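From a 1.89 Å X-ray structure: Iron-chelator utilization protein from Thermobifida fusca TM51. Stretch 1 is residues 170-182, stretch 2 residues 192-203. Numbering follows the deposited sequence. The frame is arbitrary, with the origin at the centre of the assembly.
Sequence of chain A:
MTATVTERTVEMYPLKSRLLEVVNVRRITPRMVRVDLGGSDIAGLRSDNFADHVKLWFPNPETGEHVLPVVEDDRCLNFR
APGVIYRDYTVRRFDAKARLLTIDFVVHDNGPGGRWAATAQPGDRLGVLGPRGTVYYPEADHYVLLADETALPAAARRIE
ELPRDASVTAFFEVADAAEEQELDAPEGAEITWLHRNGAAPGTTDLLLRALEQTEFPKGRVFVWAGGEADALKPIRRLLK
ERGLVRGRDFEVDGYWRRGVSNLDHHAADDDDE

Stretch 1 170-182: AFFEVADAAEEQE
Stretch 2 (192-203) TWLHRNGAAPGT

Residues 170-174 and 192-195 form neighbouring parallel β-strands, their axes 4.6 Å apart at closest approach and crossing at -28°. Phe171, Phe172, Glu173 and Val174 pair with Thr192, Trp193, Leu194 and His195, with CA-CA separations of 4.9, 4.9, 4.6 and 5.3 Å. Both strands keep extended backbones, with phi from -86° to -136° and psi from 113° to 173°.

The ladder opens with Thr192 N donating to Ala170 O (2.8 Å); a water also bridges Ala170 O (3.0 Å) and Thr192 OG1 (2.6 Å). Phe171 (m, chi2 -79°) shares one sheet face with Thr192 (m), Glu173 and Leu194 (m, t). Its CD1 lies 3.7 Å from Thr192 CB and its CB 4.1 Å from Leu194 CD1.

The backbone of Phe172 bonds to the partner strand through both polar atoms: its N donates to Thr192 O (2.9 Å), and its O accepts from Leu194 N (2.7 Å). Its side chain (m, chi2 -37°) lies on the other face beside Trp193 (m, chi2 92°), with Phe172 CB 3.6 Å from Trp193 CE3. The Phe172 ring and the indole six-membered ring meet obliquely, centroids 5.2 Å apart and planes at 57°.

Glu173 (t, t, chi3 -34°) reaches along its face so that OE2 forms a salt bridge with Arg196 NH1 (2.9 Å): negative carboxylate and positive guanidinium attract, and the approach near the guanidinium plane, with an N-H...O angle of 162°, makes the pair a hydrogen bond as well. Two waters donate to Glu173 OE2 and accept only weak hydrogen bonds from Gly202 N. Arg196 adopts m, t, m with chi4 -89°.

Val174 (m) continues the ladder, its N donating to Leu194 O (2.8 Å) and its O accepting from Arg196 N (3.0 Å). Its CG1 packs as an apolar group at the indole edge, 3.9 Å from Trp193 CZ3.

At Ala175 (phi/psi -65/-41°) the strand pattern ends. Ala175 O accepts from Asn197 N (3.0 Å) as stretch 2 enters a type I' turn, Arg196 to Ala199, closed by Ala199 N to Arg196 O (3.1 Å). A water joins Ala175 O and Gly198 N, 2.7 Å from each.

Asp176 (p) accepts from Ala178 N through OD1 (3.0 Å), steadying the start of the 3-10 segment 177-179. The chain there passes over one face of the His195 ring (m, chi2 141°), with Ala177 CA 3.7 Å from His195 NE2.

Stretch 1 then returns across the sheet face bearing Trp193. Glu180 (m, t, chi3 9°) lays CG over the indole, 3.8 Å from the centroid of the Trp193 five-membered ring in a CH-π contact, while its OE2 accepts from His195 NE2 (2.6 Å). Phe172 covers the opposite indole face. Gln181 (m, t) brings its O to 3.3 Å from Trp193 CZ2; Glu182 makes no contact.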

# COMPACT_ATOMS: atom_id res chain seq x y z
N ALA A 170 12.62 6.79 8.33
CA ALA A 170 12.07 5.88 7.32
C ALA A 170 13.17 5.15 6.56
O ALA A 170 14.22 5.72 6.24
CB ALA A 170 11.17 6.65 6.35
N PHE A 171 12.92 3.88 6.29
CA PHE A 171 13.79 3.05 5.48
C PHE A 171 12.95 2.44 4.35
O PHE A 171 12.07 1.64 4.60
CB PHE A 171 14.45 1.97 6.32
CG PHE A 171 15.37 2.51 7.38
CD1 PHE A 171 16.64 2.95 7.06
CD2 PHE A 171 14.94 2.61 8.69
CE1 PHE A 171 17.50 3.46 8.03
CE2 PHE A 171 15.79 3.11 9.68
CZ PHE A 171 17.06 3.55 9.34
N PHE A 172 13.23 2.84 3.12
CA PHE A 172 12.47 2.36 1.97
C PHE A 172 13.38 1.53 1.07
O PHE A 172 14.37 2.05 0.53
CB PHE A 172 11.88 3.54 1.21
CG PHE A 172 10.89 4.35 2.00
CD1 PHE A 172 10.02 3.72 2.88
CD2 PHE A 172 10.83 5.73 1.87
CE1 PHE A 172 9.09 4.46 3.62
CE2 PHE A 172 9.90 6.48 2.60
CZ PHE A 172 9.04 5.84 3.47
N GLU A 173 13.06 0.26 0.91
CA GLU A 173 13.79 -0.62 0.01
C GLU A 173 13.23 -0.51 -1.40
O GLU A 173 12.04 -0.74 -1.61
CB GLU A 173 13.71 -2.06 0.49
CG GLU A 173 14.35 -3.09 -0.44
CD GLU A 173 13.83 -4.48 -0.15
OE1 GLU A 173 13.56 -4.76 1.03
OE2 GLU A 173 13.68 -5.29 -1.10
N VAL A 174 14.08 -0.16 -2.35
CA VAL A 174 13.66 -0.04 -3.75
C VAL A 174 14.73 -0.71 -4.61
O VAL A 174 15.79 -1.09 -4.10
CB VAL A 174 13.46 1.44 -4.18
CG1 VAL A 174 12.27 2.06 -3.45
CG2 VAL A 174 14.75 2.26 -3.93
N ALA A 175 14.46 -0.83 -5.91
CA ALA A 175 15.35 -1.58 -6.80
C ALA A 175 16.72 -0.94 -6.93
O ALA A 175 17.73 -1.64 -6.95
CB ALA A 175 14.71 -1.73 -8.18
N ASP A 176 16.74 0.39 -7.04
CA ASP A 176 17.97 1.16 -7.27
C ASP A 176 17.68 2.64 -7.09
O ASP A 176 16.53 3.01 -6.81
CB ASP A 176 18.55 0.88 -8.66
CG ASP A 176 17.56 1.16 -9.80
OD1 ASP A 176 16.88 2.21 -9.79
OD2 ASP A 176 17.47 0.31 -10.72
N ALA A 177 18.69 3.48 -7.33
CA ALA A 177 18.59 4.92 -7.06
C ALA A 177 17.55 5.64 -7.91
O ALA A 177 17.03 6.70 -7.52
CB ALA A 177 19.96 5.58 -7.22
N ALA A 178 17.24 5.09 -9.08
CA ALA A 178 16.28 5.71 -9.98
C ALA A 178 14.85 5.59 -9.47
O ALA A 178 13.94 6.21 -10.00
CB ALA A 178 16.37 5.11 -11.38
N GLU A 179 14.67 4.77 -8.44
CA GLU A 179 13.34 4.51 -7.89
C GLU A 179 13.03 5.38 -6.68
O GLU A 179 11.93 5.30 -6.12
CB GLU A 179 13.20 3.03 -7.53
CG GLU A 179 13.31 2.11 -8.74
CD GLU A 179 12.20 2.34 -9.76
OE1 GLU A 179 11.04 2.62 -9.36
OE2 GLU A 179 12.49 2.23 -10.96
N GLU A 180 13.98 6.20 -6.25
CA GLU A 180 13.75 7.13 -5.14
C GLU A 180 12.71 8.17 -5.52
O GLU A 180 12.64 8.58 -6.68
CB GLU A 180 15.06 7.81 -4.74
CG GLU A 180 16.08 6.82 -4.22
CD GLU A 180 17.42 7.44 -3.87
OE1 GLU A 180 17.53 8.68 -3.87
OE2 GLU A 180 18.36 6.67 -3.57
N GLN A 181 11.90 8.58 -4.55
CA GLN A 181 10.88 9.60 -4.77
C GLN A 181 11.17 10.83 -3.92
O GLN A 181 11.81 10.74 -2.88
CB GLN A 181 9.48 9.04 -4.44
CG GLN A 181 9.13 7.79 -5.22
CD GLN A 181 7.71 7.30 -4.93
OE1 GLN A 181 6.91 8.02 -4.34
NE2 GLN A 181 7.40 6.08 -5.34
N GLU A 182 10.69 11.98 -4.37
CA GLU A 182 10.75 13.19 -3.57
C GLU A 182 9.46 13.31 -2.78
O GLU A 182 8.39 13.46 -3.35
CB GLU A 182 10.94 14.42 -4.47
CG GLU A 182 12.16 14.30 -5.38
CD GLU A 182 12.40 15.55 -6.21
OE1 GLU A 182 11.42 16.27 -6.51
OE2 GLU A 182 13.57 15.80 -6.56
N THR A 192 15.81 7.16 4.41
CA THR A 192 16.91 6.44 3.80
C THR A 192 16.38 5.49 2.75
O THR A 192 15.49 4.67 3.02
CB THR A 192 17.72 5.66 4.84
OG1 THR A 192 18.23 6.59 5.81
CG2 THR A 192 18.88 4.93 4.19
N TRP A 193 16.92 5.61 1.55
CA TRP A 193 16.55 4.72 0.47
C TRP A 193 17.57 3.60 0.42
O TRP A 193 18.78 3.84 0.27
CB TRP A 193 16.47 5.48 -0.85
CG TRP A 193 15.43 6.57 -0.83
CD1 TRP A 193 15.62 7.89 -0.48
CD2 TRP A 193 14.04 6.44 -1.15
NE1 TRP A 193 14.43 8.58 -0.57
CE2 TRP A 193 13.45 7.71 -0.98
CE3 TRP A 193 13.24 5.38 -1.57
CZ2 TRP A 193 12.09 7.94 -1.21
CZ3 TRP A 193 11.89 5.61 -1.81
CH2 TRP A 193 11.34 6.88 -1.63
N LEU A 194 17.10 2.36 0.55
CA LEU A 194 17.97 1.20 0.45
C LEU A 194 17.79 0.54 -0.91
O LEU A 194 16.67 0.33 -1.37
CB LEU A 194 17.66 0.21 1.57
CG LEU A 194 17.75 0.82 2.97
CD1 LEU A 194 17.04 -0.10 3.96
CD2 LEU A 194 19.22 1.06 3.35
N HIS A 195 18.90 0.21 -1.55
CA HIS A 195 18.87 -0.28 -2.93
C HIS A 195 19.23 -1.75 -3.03
O HIS A 195 20.28 -2.17 -2.55
CB HIS A 195 19.83 0.55 -3.80
CG HIS A 195 19.66 2.03 -3.66
ND1 HIS A 195 20.73 2.90 -3.64
CD2 HIS A 195 18.55 2.79 -3.54
CE1 HIS A 195 20.28 4.14 -3.52
NE2 HIS A 195 18.96 4.10 -3.45
N ARG A 196 18.38 -2.52 -3.70
CA ARG A 196 18.66 -3.94 -3.93
C ARG A 196 19.80 -4.16 -4.92
O ARG A 196 20.45 -5.21 -4.89
CB ARG A 196 17.41 -4.65 -4.44
CG ARG A 196 16.36 -4.89 -3.34
CD ARG A 196 15.32 -5.89 -3.83
NE ARG A 196 14.62 -5.39 -5.01
CZ ARG A 196 13.53 -4.63 -4.96
NH1 ARG A 196 13.00 -4.29 -3.79
NH2 ARG A 196 12.96 -4.22 -6.09
N ASN A 197 20.03 -3.19 -5.80
CA ASN A 197 21.16 -3.23 -6.75
C ASN A 197 21.38 -4.59 -7.43
O ASN A 197 22.51 -5.10 -7.46
CB ASN A 197 22.44 -2.79 -6.03
CG ASN A 197 22.41 -1.34 -5.64
OD1 ASN A 197 21.65 -0.56 -6.23
ND2 ASN A 197 23.22 -0.95 -4.66
N GLY A 198 20.31 -5.18 -7.95
CA GLY A 198 20.42 -6.42 -8.70
C GLY A 198 19.76 -7.61 -8.02
O GLY A 198 19.37 -8.57 -8.68
N ALA A 199 19.64 -7.55 -6.69
CA ALA A 199 18.95 -8.60 -5.95
C ALA A 199 17.45 -8.55 -6.27
O ALA A 199 16.88 -7.47 -6.41
CB ALA A 199 19.18 -8.44 -4.48
N ALA A 200 16.83 -9.71 -6.40
CA ALA A 200 15.39 -9.76 -6.72
C ALA A 200 14.54 -9.27 -5.55
O ALA A 200 14.94 -9.41 -4.40
CB ALA A 200 14.99 -11.17 -7.11
N PRO A 201 13.35 -8.70 -5.85
CA PRO A 201 12.41 -8.30 -4.80
C PRO A 201 12.15 -9.44 -3.83
O PRO A 201 11.97 -10.58 -4.28
CB PRO A 201 11.13 -7.96 -5.58
CG PRO A 201 11.58 -7.63 -6.95
CD PRO A 201 12.83 -8.44 -7.20
N GLY A 202 12.15 -9.16 -2.54
CA GLY A 202 11.77 -10.13 -1.54
C GLY A 202 12.89 -11.10 -1.16
O GLY A 202 12.63 -12.05 -0.43
N THR A 203 14.11 -10.86 -1.63
CA THR A 203 15.21 -11.79 -1.35
C THR A 203 16.30 -11.21 -0.46
O THR A 203 17.27 -11.90 -0.15
CB THR A 203 15.88 -12.30 -2.64
OG1 THR A 203 16.60 -11.23 -3.27
CG2 THR A 203 14.84 -12.86 -3.61
O HOH W 1 16.51 6.90 7.78
O HOH W 2 14.16 -7.75 -0.36
O HOH W 3 10.92 -6.61 -1.41
O HOH W 4 17.85 -4.02 -8.29